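PDB 4GDI: neuraminidase from Influenza A virus, which is a tetrameric neuraminidase-like beta-propeller, related to enzymes that remove terminal sialic acid, although its putative active site has diverged. Local coordinates for residues A[16-21]-A[335-340]; A[270-275]-A[321-326]; A[292-297]-A[304-309]; A[308-313]-A[366-371]. One frame throughout, in Å; residues are numbered along the deposited sequence.

In the fold
Contact 1 closes the beta-propeller by joining the start of the chain to its late part, and contacts 2 to 4 pack around it in that late part. Contacts 1 and 2 share the sheet containing strands 338-346 and 317-324; their centres are about 8 Å apart, and Trp340 N probably bonds to Gly322 O. Contacts 3 and 4 share Leu308 and Ser309 on the edge of the sheet containing strand 289-296, with centres about 12 Å apart. Each is about 14 Å from contact 1, centre to centre, and Tyr310 OH probably bonds to Lys19 O. Contacts 2 and 4 do not touch. Contact 2 lies toward the calcium site, the Ile271 side chain being about 9 Å from that of Asp245.

Contact 1 (A[16-21]-A[335-340]); sequences CEVKGW and QRICFW. With NO3 (nitrate ion), chain V.
Trp21 and Phe339 meet in the propeller blade that an N-terminal strand, 20-25, completes beside three strands from the end of the chain. Strands 20-25 and 338-346 are not neighbours, for strand 352-362 runs between them, so side chains do most of the bridging. The edge of the Phe339 ring is turned toward a face of Trp21 in an offset edge-to-face pair, planes at 64°, with Phe339 CE2 3.5 Å from Trp21 CE3. Val18 CG1 lies on the opposite indole face, so the ring is held between two apolar groups. Ile337 reaches both Val18 and Trp21, its CG2 4.0 Å from Val18 CG2 and 4.2 Å from Trp21 CH2. Cys16 N gives an almost straight bond (174°) to Gln335 O at 2.9 Å, from above the carbonyl plane, and the Cys16-Cys334 disulfide ties the same place. Arg336 heads away; its NH1 and NH2 hold O1 of a nitrate ion, probably from the crystallisation liquor, by bent bonds of 3.0 Å each, and the nitrate also takes Val133 N of a second subunit. Apolar packing thus joins the two strands across the intervening one, while the buried Arg336 charge is met by Asp329 and the anion.

Contact 2 (A[270-275]-A[321-326]); sequences FILDEK and SGFFQP
The backbones of the loop 270-275 and the strand 321-324 come nearest at Phe270 and Gly322, whose CA atoms are 5.3 Å apart, yet they are linked through a water and not directly. That water accepts from Phe270 N at 2.9 Å and donates to Ser321 OG at 2.7 Å, a role suited to a small hydroxyl. The same OG lies 3.5 Å from Phe270 CD2, with Ser321 CB at the edge of the Phe270 ring. Beyond the glycine, Phe323 turns its ring into the loop. Its CG stands anti to the carbonyl carbon (chi1 -65°), and one ring face receives the CB of Phe270, 3.8 Å from the Phe323 ring centroid and 22° off the normal, a CH-pi contact. The two rings themselves are inclined at 53°, neither stacked nor edge-to-face. At the rim of the Phe323 ring, Ile271 O approaches CZ to 3.3 Å, near the ring plane. Leu272 adds an apolar branch, its CD1 4.0 Å from Phe323 CE1, the side chains crossing at about a right angle. Phe270 also meets Phe339, continuing the aromatic core into the next strand. The contact sets the loop between strands 233-236 and 277-281 against strand 317-324, outermost in its propeller sheet. The chemistry is mainly dispersion, with a carbonyl oxygen probably attracted to weakly positive ring hydrogens, and the bridging water satisfies the Phe270 N-H.

Contact 3 (A[292-297]-A[304-309]); sequences VLEQIP and GTVSLS
Gln295 carries the hydrogen bonds of this contact. Its N donates to Leu308 O at 2.9 Å, almost perfectly straight (179°), and its O accepts from Ser307 N at 2.9 Å, so two successive residues answer a single one. The amide side chain adds a third bond: with CG anti to the backbone N (chi1 -172°), the extended chain runs beside Leu308, and OE1 receives Ser307 OG at 2.6 Å. A flexible amide opposite a short hydroxyl suits this reach. Leu308 N, by contrast, is buried without a partner.

Weaker CA-H...O contacts fill in between, among them Val306 CA to Gln295 O at 3.2 Å and Ser309 CA to Leu293 O at 3.5 Å. Glu294 and Ser309 form an antiparallel non-hydrogen-bonded pair, their CA atoms 4.5 Å apart.

Among apolar contacts, Gly304, whose phi of 99° calls for glycine, lets Ile296 CG2 come within 3.6 Å of its CA at the loop end; farther along, the aliphatic CB of Glu294 meets Val306 CG1 at 4.0 Å.

In the sheet, strand 289-296 is the middle of three. With 309-311, next in the chain, it forms a beta hairpin with a long connection. Strand 277-281 bonds to its other edge, with Trp278 against Leu293 and Gln295.

Contact 4 (A[308-313]-A[366-371]); sequences LSYELF and VQNINW
Phe313 and Trp371 form the apolar centre, Phe313 CE1 resting 3.6 Å from Trp371 CB. Leu312 borders it, its CD2 4.4 Å from Trp371 CD1, while Ile369 CG2 lies over one face of the indole. Large rings and branched chains suit this buried seam, where Phe313 also reaches strand 338-346. Beside it, Trp371 N donates to Leu312 O at 2.8 Å (167°), fixing the tail where the chain turns a corner after strand 309-311. Farther out, Tyr310 turns its ring edge to the tail, CE1 3.4 Å from Val366 O near the ring plane. Its hydroxyl bonds chiefly to Lys19 O, and takes only a weak bond from Val366 N at 3.5 Å. At the polar edge, Asn368 has CG anti to the backbone N (chi1 -167°), and its OD1 receives Glu311 N at 2.8 Å by a bent bond (145°) on a lone pair, much as a backbone carbonyl of a neighbouring strand would. A water donates to Glu311 O at 2.6 Å and to Asn368 O at 3.0 Å, while the Glu311 carboxylate pairs with Lys283. Val366 and Ile369 also pack on Phe124 of a second subunit. Leu312 and Phe313 make a classic beta bulge opposite Phe291, and Asn368 centres an inverse gamma turn. The C-terminal tail thus runs roughly alongside strand 309-311, the outer strand of its sheet, at the subunit interface.

Contact 1 (A[16-21]-A[335-340])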
loop_
_atom_site.group_PDB
_atom_site.type_symbol
_atom_site.label_atom_id
_atom_site.label_comp_id
_atom_site.label_asym_id
_atom_site.label_seq_id
_atom_site.Cartn_x
_atom_site.Cartn_y
_atom_site.Cartn_z
ATOM N N CYS A 16 27.616 14.216 15.209
ATOM C CA CYS A 16 28.425 14.513 14.035
ATOM C C CYS A 16 28.789 15.992 14.038
ATOM O O CYS A 16 28.019 16.828 14.517
ATOM C CB CYS A 16 27.670 14.155 12.751
ATOM S SG CYS A 16 27.223 12.413 12.607
ATOM N N GLU A 17 29.968 16.323 13.527
ATOM C CA GLU A 17 30.310 17.726 13.320
ATOM C C GLU A 17 29.339 18.295 12.293
ATOM O O GLU A 17 29.065 17.649 11.275
ATOM C CB GLU A 17 31.736 17.873 12.800
ATOM C CG GLU A 17 32.815 17.818 13.866
ATOM C CD GLU A 17 33.970 18.753 13.547
ATOM O OE1 GLU A 17 34.766 18.426 12.638
ATOM O OE2 GLU A 17 34.063 19.823 14.192
ATOM N N VAL A 18 28.817 19.489 12.549
ATOM C CA VAL A 18 27.900 20.116 11.591
ATOM C C VAL A 18 28.496 21.373 10.974
ATOM O O VAL A 18 28.710 22.366 11.668
ATOM C CB VAL A 18 26.565 20.478 12.240
ATOM C CG1 VAL A 18 25.681 21.247 11.243
ATOM C CG2 VAL A 18 25.862 19.238 12.751
ATOM N N LYS A 19 28.739 21.329 9.667
ATOM C CA LYS A 19 29.314 22.465 8.948
ATOM C C LYS A 19 28.391 22.914 7.832
ATOM O O LYS A 19 28.682 23.865 7.117
ATOM C CB LYS A 19 30.676 22.091 8.371
ATOM C CG LYS A 19 31.669 21.638 9.427
ATOM C CD LYS A 19 33.048 21.357 8.848
ATOM C CE LYS A 19 33.795 20.334 9.700
ATOM N NZ LYS A 19 35.271 20.403 9.533
ATOM N N GLY A 20 27.267 22.228 7.683
ATOM C CA GLY A 20 26.284 22.617 6.694
ATOM C C GLY A 20 24.941 21.964 6.938
ATOM O O GLY A 20 24.812 21.104 7.805
ATOM N N TRP A 21 23.940 22.376 6.167
ATOM C CA TRP A 21 22.608 21.792 6.269
ATOM C C TRP A 21 22.067 21.572 4.874
ATOM O O TRP A 21 22.074 22.482 4.051
ATOM C CB TRP A 21 21.682 22.739 7.020
ATOM C CG TRP A 21 22.161 23.097 8.404
ATOM C CD1 TRP A 21 22.937 24.162 8.752
ATOM C CD2 TRP A 21 21.876 22.396 9.614
ATOM N NE1 TRP A 21 23.145 24.171 10.108
ATOM C CE2 TRP A 21 22.512 23.090 10.658
ATOM C CE3 TRP A 21 21.150 21.245 9.918
ATOM C CZ2 TRP A 21 22.441 22.669 11.982
ATOM C CZ3 TRP A 21 21.081 20.835 11.232
ATOM C CH2 TRP A 21 21.725 21.542 12.242
ATOM N N GLN A 335 26.259 10.636 15.668
ATOM C CA GLN A 335 24.821 10.842 15.718
ATOM C C GLN A 335 24.431 12.056 14.864
ATOM O O GLN A 335 24.916 13.174 15.073
ATOM C CB GLN A 335 24.365 11.008 17.168
ATOM C CG GLN A 335 22.898 11.318 17.332
ATOM C CD GLN A 335 22.029 10.212 16.826
ATOM O OE1 GLN A 335 22.151 9.068 17.261
ATOM N NE2 GLN A 335 21.138 10.536 15.891
ATOM N N ARG A 336 23.559 11.844 13.896
ATOM C CA ARG A 336 23.122 12.950 13.047
ATOM C C ARG A 336 22.014 13.759 13.719
ATOM O O ARG A 336 21.275 13.257 14.574
ATOM C CB ARG A 336 22.647 12.437 11.681
ATOM C CG ARG A 336 23.771 11.936 10.769
ATOM C CD ARG A 336 23.308 11.859 9.315
ATOM N NE ARG A 336 22.191 10.925 9.130
ATOM C CZ ARG A 336 21.205 11.093 8.260
ATOM N NH1 ARG A 336 21.176 12.171 7.471
ATOM N NH2 ARG A 336 20.243 10.186 8.170
ATOM N N ILE A 337 21.882 15.010 13.290
ATOM C CA ILE A 337 20.824 15.888 13.790
ATOM C C ILE A 337 20.135 16.532 12.593
ATOM O O ILE A 337 20.788 16.916 11.606
ATOM C CB ILE A 337 21.376 16.970 14.770
ATOM C CG1 ILE A 337 20.240 17.815 15.357
ATOM C CG2 ILE A 337 22.392 17.868 14.096
ATOM C CD1 ILE A 337 19.247 17.015 16.176
ATOM N N CYS A 338 18.812 16.617 12.658
ATOM C CA CYS A 338 18.047 17.189 11.557
ATOM C C CYS A 338 17.020 18.143 12.132
ATOM O O CYS A 338 16.781 18.160 13.341
ATOM C CB CYS A 338 17.325 16.085 10.765
ATOM S SG CYS A 338 18.351 14.750 10.084
ATOM N N PHE A 339 16.407 18.952 11.278
ATOM C CA PHE A 339 15.272 19.724 11.740
ATOM C C PHE A 339 14.176 19.697 10.702
ATOM O O PHE A 339 14.423 19.428 9.522
ATOM C CB PHE A 339 15.677 21.162 12.112
ATOM C CG PHE A 339 16.174 21.996 10.948
ATOM C CD1 PHE A 339 15.294 22.733 10.178
ATOM C CD2 PHE A 339 17.529 22.071 10.662
ATOM C CE1 PHE A 339 15.755 23.507 9.120
ATOM C CE2 PHE A 339 17.999 22.845 9.607
ATOM C CZ PHE A 339 17.106 23.567 8.839
ATOM N N TRP A 340 12.946 19.923 11.154
ATOM C CA TRP A 340 11.826 20.073 10.247
ATOM C C TRP A 340 11.436 21.554 10.253
ATOM O O TRP A 340 11.689 22.274 11.232
ATOM C CB TRP A 340 10.650 19.159 10.643
ATOM C CG TRP A 340 10.242 19.235 12.118
ATOM C CD1 TRP A 340 10.591 18.364 13.111
ATOM C CD2 TRP A 340 9.415 20.231 12.738
ATOM N NE1 TRP A 340 10.041 18.755 14.304
ATOM C CE2 TRP A 340 9.312 19.901 14.101
ATOM C CE3 TRP A 340 8.751 21.373 12.270
ATOM C CZ2 TRP A 340 8.576 20.672 15.003
ATOM C CZ3 TRP A 340 8.031 22.127 13.161
ATOM C CH2 TRP A 340 7.945 21.779 14.507
HETATM N N NO3 V . 18.329 11.365 5.364
HETATM O O1 NO3 V . 18.334 11.930 6.642
HETATM O O2 NO3 V . 17.331 11.690 4.431
HETATM O O3 NO3 V . 19.328 10.479 4.989
#

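Contact 2 (A[270-275]-A[321-326])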
loop_
_atom_site.group_PDB
_atom_site.type_symbol
_atom_site.label_atom_id
_atom_site.label_comp_id
_atom_site.label_asym_id
_atom_site.label_seq_id
_atom_site.Cartn_x
_atom_site.Cartn_y
_atom_site.Cartn_z
ATOM N N PHE A 270 14.107 26.279 17.181
ATOM C CA PHE A 270 15.189 25.500 17.774
ATOM C C PHE A 270 16.537 26.219 17.767
ATOM O O PHE A 270 16.790 27.076 16.917
ATOM C CB PHE A 270 15.337 24.175 17.013
ATOM C CG PHE A 270 15.843 24.328 15.594
ATOM C CD1 PHE A 270 17.195 24.346 15.328
ATOM C CD2 PHE A 270 14.959 24.432 14.526
ATOM C CE1 PHE A 270 17.667 24.468 14.023
ATOM C CE2 PHE A 270 15.422 24.553 13.216
ATOM C CZ PHE A 270 16.774 24.580 12.967
ATOM N N ILE A 271 17.378 25.839 18.728
ATOM C CA ILE A 271 18.796 26.224 18.799
ATOM C C ILE A 271 19.589 24.943 19.061
ATOM O O ILE A 271 19.307 24.233 20.023
ATOM C CB ILE A 271 19.052 27.224 19.955
ATOM C CG1 ILE A 271 18.369 28.569 19.661
ATOM C CG2 ILE A 271 20.555 27.403 20.219
ATOM C CD1 ILE A 271 18.635 29.638 20.693
ATOM N N LEU A 272 20.547 24.618 18.199
ATOM C CA LEU A 272 21.435 23.494 18.472
ATOM C C LEU A 272 22.429 23.900 19.546
ATOM O O LEU A 272 23.360 24.661 19.294
ATOM C CB LEU A 272 22.167 23.038 17.215
ATOM C CG LEU A 272 22.948 21.724 17.315
ATOM C CD1 LEU A 272 22.028 20.571 17.642
ATOM C CD2 LEU A 272 23.688 21.435 16.011
ATOM N N ASP A 273 22.224 23.352 20.736
ATOM C CA ASP A 273 22.901 23.789 21.948
ATOM C C ASP A 273 24.155 22.939 22.176
ATOM O O ASP A 273 24.214 22.123 23.091
ATOM C CB ASP A 273 21.918 23.687 23.117
ATOM C CG ASP A 273 22.506 24.139 24.433
ATOM O OD1 ASP A 273 23.590 24.776 24.447
ATOM O OD2 ASP A 273 21.861 23.852 25.462
ATOM N N GLU A 274 25.137 23.164 21.305
ATOM C CA GLU A 274 26.425 22.494 21.335
ATOM C C GLU A 274 27.557 23.532 21.203
ATOM O O GLU A 274 27.336 24.735 21.297
ATOM C CB GLU A 274 26.494 21.495 20.177
ATOM C CG GLU A 274 25.359 20.486 20.182
ATOM C CD GLU A 274 25.466 19.525 21.349
ATOM O OE1 GLU A 274 26.617 19.196 21.706
ATOM O OE2 GLU A 274 24.425 19.110 21.915
ATOM N N LYS A 275 28.767 23.048 20.985
ATOM C CA LYS A 275 29.893 23.905 20.658
ATOM C C LYS A 275 30.566 23.327 19.423
ATOM O O LYS A 275 31.204 22.283 19.504
ATOM C CB LYS A 275 30.899 23.942 21.805
ATOM C CG LYS A 275 30.419 24.677 23.043
ATOM C CD LYS A 275 31.584 24.947 23.989
ATOM C CE LYS A 275 31.087 25.394 25.351
ATOM N NZ LYS A 275 31.957 24.876 26.445
ATOM N N SER A 321 9.461 25.312 13.458
ATOM C CA SER A 321 10.564 24.416 13.145
ATOM C C SER A 321 11.004 23.686 14.414
ATOM O O SER A 321 10.761 24.151 15.526
ATOM C CB SER A 321 11.736 25.208 12.531
ATOM O OG SER A 321 12.199 26.219 13.423
ATOM N N GLY A 322 11.664 22.542 14.258
ATOM C CA GLY A 322 12.139 21.815 15.428
ATOM C C GLY A 322 12.962 20.617 15.045
ATOM O O GLY A 322 13.073 20.284 13.861
ATOM N N PHE A 323 13.530 19.961 16.053
ATOM C CA PHE A 323 14.471 18.879 15.821
ATOM C C PHE A 323 13.811 17.547 15.534
ATOM O O PHE A 323 12.718 17.260 16.023
ATOM C CB PHE A 323 15.325 18.652 17.072
ATOM C CG PHE A 323 16.210 19.799 17.431
ATOM C CD1 PHE A 323 17.263 20.154 16.614
ATOM C CD2 PHE A 323 16.026 20.474 18.634
ATOM C CE1 PHE A 323 18.090 21.193 16.959
ATOM C CE2 PHE A 323 16.847 21.509 18.985
ATOM C CZ PHE A 323 17.892 21.860 18.149
ATOM N N PHE A 324 14.503 16.720 14.761
ATOM C CA PHE A 324 14.306 15.269 14.846
ATOM C C PHE A 324 15.644 14.570 14.628
ATOM O O PHE A 324 16.583 15.154 14.072
ATOM C CB PHE A 324 13.256 14.754 13.858
ATOM C CG PHE A 324 13.705 14.739 12.408
ATOM C CD1 PHE A 324 13.552 15.856 11.605
ATOM C CD2 PHE A 324 14.218 13.578 11.842
ATOM C CE1 PHE A 324 13.927 15.826 10.258
ATOM C CE2 PHE A 324 14.608 13.534 10.506
ATOM C CZ PHE A 324 14.452 14.658 9.705
ATOM N N GLN A 325 15.744 13.337 15.101
ATOM C CA GLN A 325 16.995 12.593 14.975
ATOM C C GLN A 325 16.775 11.279 14.240
ATOM O O GLN A 325 15.930 10.473 14.637
ATOM C CB GLN A 325 17.611 12.306 16.351
ATOM C CG GLN A 325 18.137 13.532 17.073
ATOM C CD GLN A 325 18.672 13.187 18.453
ATOM O OE1 GLN A 325 17.909 12.833 19.358
ATOM N NE2 GLN A 325 19.979 13.254 18.608
ATOM N N PRO A 326 17.541 11.063 13.161
ATOM C CA PRO A 326 17.556 9.746 12.518
ATOM C C PRO A 326 18.004 8.716 13.543
ATOM O O PRO A 326 18.868 9.025 14.356
ATOM C CB PRO A 326 18.618 9.889 11.426
ATOM C CG PRO A 326 18.802 11.361 11.228
ATOM C CD PRO A 326 18.489 12.006 12.546
HETATM O O HOH W 1 14.000 27.757 14.740
#

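Contact 3 (A[292-297]-A[304-309])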
loop_
_atom_site.group_PDB
_atom_site.type_symbol
_atom_site.label_atom_id
_atom_site.label_comp_id
_atom_site.label_asym_id
_atom_site.label_seq_id
_atom_site.Cartn_x
_atom_site.Cartn_y
_atom_site.Cartn_z
ATOM N N VAL A 292 17.343 31.395 8.264
ATOM C CA VAL A 292 18.785 31.566 8.327
ATOM C C VAL A 292 19.407 30.761 9.479
ATOM O O VAL A 292 18.968 30.846 10.630
ATOM C CB VAL A 292 19.123 33.062 8.488
ATOM C CG1 VAL A 292 20.619 33.265 8.679
ATOM C CG2 VAL A 292 18.629 33.834 7.279
ATOM N N LEU A 293 20.427 29.981 9.147
ATOM C CA LEU A 293 21.152 29.169 10.115
ATOM C C LEU A 293 22.512 29.826 10.369
ATOM O O LEU A 293 23.259 30.086 9.431
ATOM C CB LEU A 293 21.344 27.756 9.571
ATOM C CG LEU A 293 20.253 26.734 9.930
ATOM C CD1 LEU A 293 20.418 26.257 11.364
ATOM C CD2 LEU A 293 18.885 27.337 9.740
ATOM N N GLU A 294 22.824 30.113 11.628
ATOM C CA GLU A 294 24.107 30.734 11.963
ATOM C C GLU A 294 24.870 29.924 12.997
ATOM O O GLU A 294 24.314 29.477 14.004
ATOM C CB GLU A 294 23.889 32.160 12.449
ATOM C CG GLU A 294 23.332 33.076 11.351
ATOM C CD GLU A 294 23.041 34.483 11.839
ATOM O OE1 GLU A 294 22.121 34.648 12.666
ATOM O OE2 GLU A 294 23.730 35.423 11.387
ATOM N N GLN A 295 26.154 29.726 12.728
ATOM C CA GLN A 295 27.024 28.980 13.619
ATOM C C GLN A 295 27.772 29.904 14.583
ATOM O O GLN A 295 28.341 30.919 14.171
ATOM C CB GLN A 295 28.041 28.209 12.791
ATOM C CG GLN A 295 28.889 27.248 13.612
ATOM C CD GLN A 295 30.120 26.784 12.852
ATOM O OE1 GLN A 295 30.826 27.592 12.265
ATOM N NE2 GLN A 295 30.374 25.485 12.855
ATOM N N ILE A 296 27.766 29.527 15.859
ATOM C CA ILE A 296 28.438 30.258 16.923
ATOM C C ILE A 296 29.414 29.311 17.604
ATOM O O ILE A 296 29.023 28.551 18.488
ATOM C CB ILE A 296 27.447 30.771 17.989
ATOM C CG1 ILE A 296 26.375 31.658 17.364
ATOM C CG2 ILE A 296 28.176 31.559 19.062
ATOM C CD1 ILE A 296 25.311 32.103 18.374
ATOM N N PRO A 297 30.689 29.340 17.175
ATOM C CA PRO A 297 31.719 28.400 17.630
ATOM C C PRO A 297 31.870 28.279 19.142
ATOM O O PRO A 297 32.149 27.185 19.641
ATOM C CB PRO A 297 32.996 28.971 17.001
ATOM C CG PRO A 297 32.512 29.528 15.715
ATOM C CD PRO A 297 31.191 30.191 16.078
ATOM N N GLY A 304 28.468 35.279 21.159
ATOM C CA GLY A 304 27.630 34.935 20.027
ATOM C C GLY A 304 28.239 35.244 18.677
ATOM O O GLY A 304 27.527 35.327 17.681
ATOM N N THR A 305 29.556 35.403 18.630
ATOM C CA THR A 305 30.218 35.700 17.366
ATOM C C THR A 305 29.926 34.598 16.359
ATOM O O THR A 305 30.140 33.415 16.643
ATOM C CB THR A 305 31.745 35.843 17.550
ATOM O OG1 THR A 305 32.003 36.931 18.443
ATOM C CG2 THR A 305 32.420 36.115 16.219
ATOM N N VAL A 306 29.441 34.999 15.187
ATOM C CA VAL A 306 29.062 34.063 14.141
ATOM C C VAL A 306 30.231 33.779 13.210
ATOM O O VAL A 306 31.028 34.665 12.918
ATOM C CB VAL A 306 27.880 34.602 13.295
ATOM C CG1 VAL A 306 27.543 33.640 12.165
ATOM C CG2 VAL A 306 26.663 34.861 14.173
ATOM N N SER A 307 30.333 32.534 12.755
ATOM C CA SER A 307 31.242 32.192 11.666
ATOM C C SER A 307 30.417 31.834 10.429
ATOM O O SER A 307 30.044 32.716 9.651
ATOM C CB SER A 307 32.178 31.055 12.074
ATOM O OG SER A 307 31.457 30.023 12.717
ATOM N N LEU A 308 30.097 30.556 10.267
ATOM C CA LEU A 308 29.297 30.111 9.128
ATOM C C LEU A 308 27.894 30.700 9.196
ATOM O O LEU A 308 27.286 30.786 10.264
ATOM C CB LEU A 308 29.214 28.592 9.098
ATOM C CG LEU A 308 30.505 27.842 8.784
ATOM C CD1 LEU A 308 30.322 26.360 9.054
ATOM C CD2 LEU A 308 30.911 28.079 7.344
ATOM N N SER A 309 27.380 31.105 8.047
ATOM C CA SER A 309 26.026 31.613 7.973
ATOM C C SER A 309 25.377 31.162 6.667
ATOM O O SER A 309 25.971 31.253 5.594
ATOM C CB SER A 309 26.024 33.130 8.081
ATOM O OG SER A 309 24.706 33.628 7.995
#

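Contact 4 (A[308-313]-A[366-371])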
loop_
_atom_site.group_PDB
_atom_site.type_symbol
_atom_site.label_atom_id
_atom_site.label_comp_id
_atom_site.label_asym_id
_atom_site.label_seq_id
_atom_site.Cartn_x
_atom_site.Cartn_y
_atom_site.Cartn_z
ATOM N N LEU A 308 30.097 30.556 10.267
ATOM C CA LEU A 308 29.297 30.111 9.128
ATOM C C LEU A 308 27.894 30.700 9.196
ATOM O O LEU A 308 27.286 30.786 10.264
ATOM C CB LEU A 308 29.214 28.592 9.098
ATOM C CG LEU A 308 30.505 27.842 8.784
ATOM C CD1 LEU A 308 30.322 26.360 9.054
ATOM C CD2 LEU A 308 30.911 28.079 7.344
ATOM N N SER A 309 27.380 31.105 8.047
ATOM C CA SER A 309 26.026 31.613 7.973
ATOM C C SER A 309 25.377 31.162 6.667
ATOM O O SER A 309 25.971 31.253 5.594
ATOM C CB SER A 309 26.024 33.130 8.081
ATOM O OG SER A 309 24.706 33.628 7.995
ATOM N N TYR A 310 24.155 30.659 6.765
ATOM C CA TYR A 310 23.479 30.084 5.615
ATOM C C TYR A 310 22.051 30.585 5.521
ATOM O O TYR A 310 21.233 30.332 6.401
ATOM C CB TYR A 310 23.421 28.569 5.726
ATOM C CG TYR A 310 24.716 27.839 5.559
ATOM C CD1 TYR A 310 25.334 27.754 4.322
ATOM C CD2 TYR A 310 25.305 27.183 6.639
ATOM C CE1 TYR A 310 26.517 27.055 4.166
ATOM C CE2 TYR A 310 26.485 26.482 6.493
ATOM C CZ TYR A 310 27.087 26.421 5.256
ATOM O OH TYR A 310 28.263 25.723 5.116
ATOM N N GLU A 311 21.747 31.271 4.432
ATOM C CA GLU A 311 20.413 31.756 4.204
ATOM C C GLU A 311 19.728 30.680 3.393
ATOM O O GLU A 311 19.804 30.677 2.168
ATOM C CB GLU A 311 20.473 33.085 3.451
ATOM C CG GLU A 311 19.133 33.759 3.264
ATOM C CD GLU A 311 19.281 35.190 2.766
ATOM O OE1 GLU A 311 20.200 35.896 3.238
ATOM O OE2 GLU A 311 18.485 35.608 1.898
ATOM N N LEU A 312 19.090 29.741 4.084
ATOM C CA LEU A 312 18.480 28.590 3.421
ATOM C C LEU A 312 17.287 29.008 2.563
ATOM O O LEU A 312 17.074 28.475 1.468
ATOM C CB LEU A 312 18.041 27.556 4.455
ATOM C CG LEU A 312 19.174 26.897 5.247
ATOM C CD1 LEU A 312 18.587 25.853 6.226
ATOM C CD2 LEU A 312 20.198 26.262 4.306
ATOM N N PHE A 313 16.510 29.956 3.075
ATOM C CA PHE A 313 15.436 30.577 2.303
ATOM C C PHE A 313 15.552 32.092 2.472
ATOM O O PHE A 313 15.973 32.562 3.530
ATOM C CB PHE A 313 14.069 30.111 2.810
ATOM C CG PHE A 313 13.795 28.649 2.580
ATOM C CD1 PHE A 313 13.317 28.198 1.358
ATOM C CD2 PHE A 313 14.004 27.724 3.594
ATOM C CE1 PHE A 313 13.062 26.843 1.150
ATOM C CE2 PHE A 313 13.751 26.374 3.391
ATOM C CZ PHE A 313 13.280 25.933 2.171
ATOM N N VAL A 366 29.069 23.646 2.431
ATOM C CA VAL A 366 28.534 23.714 1.082
ATOM C C VAL A 366 28.348 25.179 0.791
ATOM O O VAL A 366 28.544 26.008 1.675
ATOM C CB VAL A 366 27.173 22.996 0.961
ATOM C CG1 VAL A 366 27.351 21.483 1.027
ATOM C CG2 VAL A 366 26.226 23.479 2.052
ATOM N N GLN A 367 27.969 25.513 -0.435
ATOM C CA GLN A 367 27.753 26.907 -0.773
ATOM C C GLN A 367 26.436 27.400 -0.183
ATOM O O GLN A 367 25.600 26.611 0.242
ATOM C CB GLN A 367 27.806 27.113 -2.288
ATOM C CG GLN A 367 29.222 27.090 -2.833
ATOM C CD GLN A 367 30.086 28.177 -2.211
ATOM O OE1 GLN A 367 29.785 29.366 -2.333
ATOM N NE2 GLN A 367 31.151 27.773 -1.525
ATOM N N ASN A 368 26.282 28.717 -0.134
ATOM C CA ASN A 368 25.113 29.335 0.458
ATOM C C ASN A 368 23.934 29.298 -0.513
ATOM O O ASN A 368 23.434 30.342 -0.956
ATOM C CB ASN A 368 25.458 30.769 0.870
ATOM C CG ASN A 368 24.415 31.388 1.770
ATOM O OD1 ASN A 368 23.573 30.695 2.335
ATOM N ND2 ASN A 368 24.463 32.706 1.906
ATOM N N ILE A 369 23.485 28.089 -0.835
ATOM C CA ILE A 369 22.371 27.912 -1.760
ATOM C C ILE A 369 21.079 28.463 -1.188
ATOM O O ILE A 369 20.792 28.310 -0.003
ATOM C CB ILE A 369 22.150 26.445 -2.116
ATOM C CG1 ILE A 369 23.270 25.956 -3.020
ATOM C CG2 ILE A 369 20.817 26.268 -2.847
ATOM C CD1 ILE A 369 22.982 24.622 -3.646
ATOM N N ASN A 370 20.309 29.123 -2.039
ATOM C CA ASN A 370 19.010 29.636 -1.650
ATOM C C ASN A 370 17.959 28.685 -2.195
ATOM O O ASN A 370 17.864 28.484 -3.403
ATOM C CB ASN A 370 18.806 31.036 -2.211
ATOM C CG ASN A 370 17.542 31.679 -1.707
ATOM O OD1 ASN A 370 16.494 31.040 -1.619
ATOM N ND2 ASN A 370 17.630 32.956 -1.359
ATOM N N TRP A 371 17.190 28.068 -1.305
ATOM C CA TRP A 371 16.243 27.044 -1.728
ATOM C C TRP A 371 14.874 27.618 -2.090
ATOM O O TRP A 371 13.935 26.857 -2.295
ATOM C CB TRP A 371 16.103 25.963 -0.648
ATOM C CG TRP A 371 17.351 25.167 -0.494
ATOM C CD1 TRP A 371 18.343 25.365 0.423
ATOM C CD2 TRP A 371 17.773 24.077 -1.314
ATOM N NE1 TRP A 371 19.351 24.453 0.236
ATOM C CE2 TRP A 371 19.026 23.648 -0.827
ATOM C CE3 TRP A 371 17.211 23.412 -2.408
ATOM C CZ2 TRP A 371 19.720 22.580 -1.390
ATOM C CZ3 TRP A 371 17.906 22.352 -2.967
ATOM C CH2 TRP A 371 19.149 21.947 -2.457
HETATM O O HOH W 2 21.312 31.908 0.417
#